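Long-range contacts in 43.8 kDa insecticidal crystal protein (Bacillus thuringiensis, PDB 4JP0), which forms one component of a binary insecticidal toxin active on western corn rootworm, with the larval midgut epithelium as its probable target: residues Val69-Asn73 against Asn86-Trp91; Asn44-Phe48 against Ile59-Ala64. All blocks are in the same frame, centred on the assembly; numbering follows the deposited sequence.

Contact 1: residues Val69-Asn73 against Asn86-Trp91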
loop_
_atom_site.group_PDB
_atom_site.type_symbol
_atom_site.label_atom_id
_atom_site.label_comp_id
_atom_site.label_asym_id
_atom_site.label_seq_id
_atom_site.Cartn_x
_atom_site.Cartn_y
_atom_site.Cartn_z
ATOM N N VAL A 69 0.122 10.293 18.546
ATOM C CA VAL A 69 1.544 10.300 18.309
ATOM C C VAL A 69 2.199 11.610 18.712
ATOM O O VAL A 69 1.546 12.657 18.805
ATOM C CB VAL A 69 1.835 10.075 16.792
ATOM C CG1 VAL A 69 1.111 8.784 16.288
ATOM C CG2 VAL A 69 1.355 11.257 15.972
ATOM N N TRP A 70 3.508 11.575 18.917
ATOM C CA TRP A 70 4.185 12.805 19.316
ATOM C C TRP A 70 3.954 13.888 18.267
ATOM O O TRP A 70 4.090 13.662 17.044
ATOM C CB TRP A 70 5.683 12.587 19.550
ATOM C CG TRP A 70 6.058 11.872 20.822
ATOM C CD1 TRP A 70 5.271 11.071 21.625
ATOM C CD2 TRP A 70 7.345 11.876 21.405
ATOM N NE1 TRP A 70 6.026 10.574 22.673
ATOM C CE2 TRP A 70 7.298 11.067 22.560
ATOM C CE3 TRP A 70 8.545 12.496 21.067
ATOM C CZ2 TRP A 70 8.405 10.874 23.377
ATOM C CZ3 TRP A 70 9.647 12.288 21.881
ATOM C CH2 TRP A 70 9.561 11.486 23.013
ATOM N N ASN A 71 3.672 15.085 18.753
ATOM C CA ASN A 71 3.245 16.154 17.913
ATOM C C ASN A 71 3.808 17.439 18.469
ATOM O O ASN A 71 3.700 17.693 19.649
ATOM C CB ASN A 71 1.713 16.168 17.956
ATOM C CG ASN A 71 1.092 17.302 17.159
ATOM O OD1 ASN A 71 0.834 17.152 15.950
ATOM N ND2 ASN A 71 0.756 18.414 17.842
ATOM N N VAL A 72 4.465 18.221 17.620
ATOM C CA VAL A 72 5.121 19.421 18.091
ATOM C C VAL A 72 4.273 20.654 17.853
ATOM O O VAL A 72 3.819 20.910 16.728
ATOM C CB VAL A 72 6.465 19.617 17.373
ATOM C CG1 VAL A 72 7.166 20.918 17.824
ATOM C CG2 VAL A 72 7.352 18.392 17.601
ATOM N N ASN A 73 4.065 21.419 18.911
ATOM C CA ASN A 73 3.364 22.701 18.785
ATOM C C ASN A 73 4.139 23.726 19.583
ATOM O O ASN A 73 4.328 23.548 20.777
ATOM C CB ASN A 73 1.989 22.616 19.391
ATOM C CG ASN A 73 1.036 21.790 18.592
ATOM O OD1 ASN A 73 0.346 20.900 19.142
ATOM N ND2 ASN A 73 0.920 22.100 17.295
ATOM N N ASN A 86 0.891 15.909 8.184
ATOM C CA ASN A 86 1.395 16.840 9.184
ATOM C C ASN A 86 2.875 16.624 9.503
ATOM O O ASN A 86 3.229 15.697 10.249
ATOM C CB ASN A 86 0.601 16.723 10.484
ATOM C CG ASN A 86 0.750 17.944 11.343
ATOM O OD1 ASN A 86 1.614 18.776 11.080
ATOM N ND2 ASN A 86 -0.121 18.094 12.344
ATOM N N SER A 87 3.720 17.510 8.971
ATOM C CA SER A 87 5.178 17.364 9.085
ATOM C C SER A 87 5.683 17.396 10.527
ATOM O O SER A 87 6.714 16.792 10.849
ATOM C CB SER A 87 5.905 18.419 8.243
ATOM O OG SER A 87 6.051 19.652 8.937
ATOM N N ILE A 88 4.930 18.067 11.393
ATOM C CA ILE A 88 5.340 18.211 12.788
ATOM C C ILE A 88 5.197 16.956 13.585
ATOM O O ILE A 88 5.333 17.009 14.804
ATOM C CB ILE A 88 4.478 19.250 13.484
ATOM C CG1 ILE A 88 3.021 18.734 13.527
ATOM C CG2 ILE A 88 4.623 20.620 12.822
ATOM C CD1 ILE A 88 2.105 19.423 14.604
ATOM N N GLN A 89 4.824 15.844 12.956
ATOM C CA GLN A 89 4.796 14.594 13.697
ATOM C C GLN A 89 5.932 13.674 13.255
ATOM O O GLN A 89 6.017 12.545 13.703
ATOM C CB GLN A 89 3.457 13.905 13.511
ATOM C CG GLN A 89 2.301 14.717 14.110
ATOM C CD GLN A 89 0.956 14.122 13.788
ATOM O OE1 GLN A 89 0.855 13.242 12.944
ATOM N NE2 GLN A 89 -0.075 14.603 14.442
ATOM N N LYS A 90 6.787 14.148 12.348
ATOM C CA LYS A 90 7.896 13.293 11.846
ATOM C C LYS A 90 9.211 13.491 12.611
ATOM O O LYS A 90 9.601 14.622 12.923
ATOM C CB LYS A 90 8.141 13.543 10.347
ATOM C CG LYS A 90 6.905 13.285 9.456
ATOM C CD LYS A 90 7.306 13.312 7.965
ATOM C CE LYS A 90 7.546 14.730 7.526
ATOM N NZ LYS A 90 7.909 14.895 6.030
ATOM N N TRP A 91 9.910 12.408 12.900
ATOM C CA TRP A 91 11.139 12.486 13.691
ATOM C C TRP A 91 12.296 11.773 13.017
ATOM O O TRP A 91 12.087 10.844 12.223
ATOM C CB TRP A 91 10.910 11.832 15.081
ATOM C CG TRP A 91 9.767 12.487 15.800
ATOM C CD1 TRP A 91 8.451 12.183 15.697
ATOM C CD2 TRP A 91 9.862 13.600 16.681
ATOM N NE1 TRP A 91 7.709 13.038 16.472
ATOM C CE2 TRP A 91 8.559 13.916 17.098
ATOM C CE3 TRP A 91 10.932 14.358 17.173
ATOM C CZ2 TRP A 91 8.288 14.956 17.994
ATOM C CZ3 TRP A 91 10.666 15.388 18.064
ATOM C CH2 TRP A 91 9.360 15.690 18.445
HETATM O O HOH W 1 5.290 11.262 15.914
#
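W70 and W91 meet edge to face. The six-membered ring of W70 turns its rim to a face of the W91 indole, with ring planes 84° apart. The ring centroids of W70 and W91 lie 5.6 Å apart. The CB of W70 adds a second bump, lying against the NE1-CE2-CZ2 side of the W91 indole. V72 supplies the third. With CG1 anti to the backbone N (chi1 178°), V72 CG2 is left to point at the indole and meets W91 CH2 at 3.5 Å. It comes in obliquely, on the side of the indole away from W70.

The short 3-10 turn 87-89 pushes its own side chains against the strand. I88 CB faces V72 CB at 4.4 Å, and I88 puts its CD1 end into the gap between N71 OD1 and V72 O. Q89 runs out as an extended chain and crosses V69 at about a right angle, with V69 CG2 resting 3.6 Å from Q89 CD. The Q89 NE2 donates to N71 OD1 at 3.1 Å, and the two amide planes are steeply turned, 73° apart. The Q89 amide is also held by S83 N at OE1 and by T81 O at NE2, which fixes its rotation.

Backbone atoms join in. V72 N donates to I88 O at 3.2 Å. A water bridges W70 O and Q89 O, donating to both, and takes a weak bond from W91 NE1.

The contact lies within the ricin B-type lectin region, a beta-trefoil. Strand 69-73 pairs with strand 76-80, whose N78 binds N71 ND2. W91 begins strand 91-96 and packs on I77, I102 and S104, while W70 reaches the other way to W47 and I59 of the neighbouring hairpin.

Contact 2: residues Asn44-Phe48 against Ile59-Ala64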
loop_
_atom_site.group_PDB
_atom_site.type_symbol
_atom_site.label_atom_id
_atom_site.label_comp_id
_atom_site.label_asym_id
_atom_site.label_seq_id
_atom_site.Cartn_x
_atom_site.Cartn_y
_atom_site.Cartn_z
ATOM N N ASN A 44 1.768 6.925 31.020
ATOM C CA ASN A 44 2.283 5.972 30.064
ATOM C C ASN A 44 3.736 6.308 29.741
ATOM O O ASN A 44 4.017 7.456 29.406
ATOM C CB ASN A 44 1.521 6.053 28.740
ATOM C CG ASN A 44 2.179 5.214 27.665
ATOM O OD1 ASN A 44 2.409 4.040 27.877
ATOM N ND2 ASN A 44 2.570 5.840 26.531
ATOM N N LEU A 45 4.632 5.323 29.817
ATOM C CA LEU A 45 6.032 5.512 29.410
ATOM C C LEU A 45 6.401 4.703 28.169
ATOM O O LEU A 45 7.582 4.650 27.810
ATOM C CB LEU A 45 6.986 5.048 30.529
ATOM C CG LEU A 45 6.730 5.523 31.955
ATOM C CD1 LEU A 45 7.817 5.058 32.935
ATOM C CD2 LEU A 45 6.621 7.009 31.957
ATOM N N LYS A 46 5.408 4.105 27.501
ATOM C CA LYS A 46 5.677 3.133 26.435
ATOM C C LYS A 46 5.415 3.751 25.093
ATOM O O LYS A 46 4.328 4.264 24.876
ATOM C CB LYS A 46 4.794 1.891 26.585
ATOM C CG LYS A 46 5.161 1.018 27.800
ATOM C CD LYS A 46 4.291 -0.231 27.876
ATOM C CE LYS A 46 4.545 -0.997 29.177
ATOM N NZ LYS A 46 3.877 -2.339 29.176
ATOM N N TRP A 47 6.404 3.634 24.205
ATOM C CA TRP A 47 6.357 4.266 22.898
ATOM C C TRP A 47 6.641 3.237 21.794
ATOM O O TRP A 47 7.469 2.328 21.980
ATOM C CB TRP A 47 7.375 5.432 22.823
ATOM C CG TRP A 47 7.185 6.337 23.934
ATOM C CD1 TRP A 47 7.997 6.486 25.031
ATOM C CD2 TRP A 47 6.076 7.205 24.125
ATOM N NE1 TRP A 47 7.447 7.411 25.885
ATOM C CE2 TRP A 47 6.251 7.840 25.369
ATOM C CE3 TRP A 47 4.909 7.486 23.379
ATOM C CZ2 TRP A 47 5.308 8.758 25.890
ATOM C CZ3 TRP A 47 3.976 8.411 23.891
ATOM C CH2 TRP A 47 4.203 9.039 25.127
ATOM N N PHE A 48 5.924 3.357 20.676
ATOM C CA PHE A 48 6.137 2.452 19.534
ATOM C C PHE A 48 6.582 3.266 18.347
ATOM O O PHE A 48 5.943 4.285 17.999
ATOM C CB PHE A 48 4.842 1.691 19.198
ATOM C CG PHE A 48 5.063 0.444 18.411
ATOM C CD1 PHE A 48 5.097 -0.787 19.055
ATOM C CD2 PHE A 48 5.218 0.488 17.023
ATOM C CE1 PHE A 48 5.301 -1.954 18.340
ATOM C CE2 PHE A 48 5.434 -0.690 16.297
ATOM C CZ PHE A 48 5.469 -1.909 16.962
ATOM N N ILE A 59 6.428 8.554 16.342
ATOM C CA ILE A 59 6.537 8.017 17.711
ATOM C C ILE A 59 5.117 7.955 18.317
ATOM O O ILE A 59 4.444 9.012 18.530
ATOM C CB ILE A 59 7.443 8.930 18.549
ATOM C CG1 ILE A 59 8.818 9.096 17.860
ATOM C CG2 ILE A 59 7.527 8.384 20.006
ATOM C CD1 ILE A 59 9.824 10.051 18.624
ATOM N N THR A 60 4.675 6.731 18.613
ATOM C CA THR A 60 3.276 6.488 18.956
ATOM C C THR A 60 3.095 6.090 20.386
ATOM O O THR A 60 3.837 5.245 20.885
ATOM C CB THR A 60 2.756 5.332 18.102
ATOM O OG1 THR A 60 2.977 5.646 16.709
ATOM C CG2 THR A 60 1.227 5.132 18.281
ATOM N N SER A 61 2.122 6.698 21.047
ATOM C CA SER A 61 1.833 6.316 22.433
ATOM C C SER A 61 1.297 4.869 22.390
ATOM O O SER A 61 0.258 4.569 21.763
ATOM C CB SER A 61 0.799 7.264 23.025
ATOM O OG SER A 61 0.708 7.050 24.416
ATOM N N TYR A 62 1.978 3.971 23.084
ATOM C CA TYR A 62 1.644 2.558 22.918
ATOM C C TYR A 62 0.444 2.141 23.733
ATOM O O TYR A 62 0.548 1.961 24.931
ATOM C CB TYR A 62 2.862 1.675 23.228
ATOM C CG TYR A 62 2.610 0.193 23.013
ATOM C CD1 TYR A 62 2.531 -0.334 21.736
ATOM C CD2 TYR A 62 2.427 -0.664 24.091
ATOM C CE1 TYR A 62 2.304 -1.697 21.536
ATOM C CE2 TYR A 62 2.206 -2.001 23.910
ATOM C CZ TYR A 62 2.122 -2.520 22.641
ATOM O OH TYR A 62 1.936 -3.873 22.456
ATOM N N ALA A 63 -0.713 2.027 23.076
ATOM C CA ALA A 63 -1.952 1.603 23.725
ATOM C C ALA A 63 -2.301 2.530 24.885
ATOM O O ALA A 63 -2.830 2.093 25.933
ATOM C CB ALA A 63 -1.839 0.183 24.231
ATOM N N ALA A 64 -1.958 3.802 24.710
ATOM C CA ALA A 64 -2.391 4.833 25.634
ATOM C C ALA A 64 -2.762 6.061 24.806
ATOM O O ALA A 64 -2.298 6.193 23.672
ATOM C CB ALA A 64 -1.305 5.175 26.597
#
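W47 lays one corner of its indole against S61, with CZ3 only 3.3 Å from S61 CA. The ring rim also runs close to the T60 carbonyl. Beside it, I59 CG2 packs on W47 CB. This is the tight side, and W47 and S61 form a non-hydrogen-bonded antiparallel pair there. F48 and T60 form the next, hydrogen-bonded pair. F48 N donates to T60 O at 2.8 Å, in the carbonyl plane, and T60 N donates back to F48 O. Past the strand end, the F48 and Y62 rings meet rim to rim with planes at 17°, neither ring over the other.

Toward K46 the packing thins. K46 O still accepts from Y62 N at 3.0 Å, but the side chains touch more loosely, with K46 CB 3.9 Å from Y62 CB. The extended K46 chain passes the Y62 ring obliquely at CD before its end leads off to the exposed side.

N44 holds the 44-46 turn. With CG anti to the backbone N (chi1 171°), its amide reaches forward along the chain to K46. OD1 takes the K46 N from above its carbonyl plane, an Asx turn. N44 ND2 donates to K46 O at 2.9 Å, and A64 CB closes on N44 CG at 3.6 Å.

K46 O is thus held twice, by N44 ND2 and by Y62 N from opposite faces of its plane. The buried N44 amide spends both ends on the backbone. S61 OG bonds to N65, and W47 NE1 to A19 O. These four polar groups are therefore matched, so the turn is held by bonds as well as by packing.

From the N terminus, contact 2 comes first. It closes the hairpin of strands 43-52 and 56-61. The chain then passes through 62-68 into strand 69-73, where contact 1 opens. Contact 1 closes after strand 76-80, when the chain returns through the 3-10 turn to W91. The two are in series and neither nests in nor crosses the other. They touch side by side, with centres about 14 Å apart. W70 N probably bonds to I59 O at 2.8 Å. Contact 2 ties the two hairpin strands together. Contact 1 ties strand 69-73 to the loop leading into strand 91-96, with strand 76-80 between them in the chain.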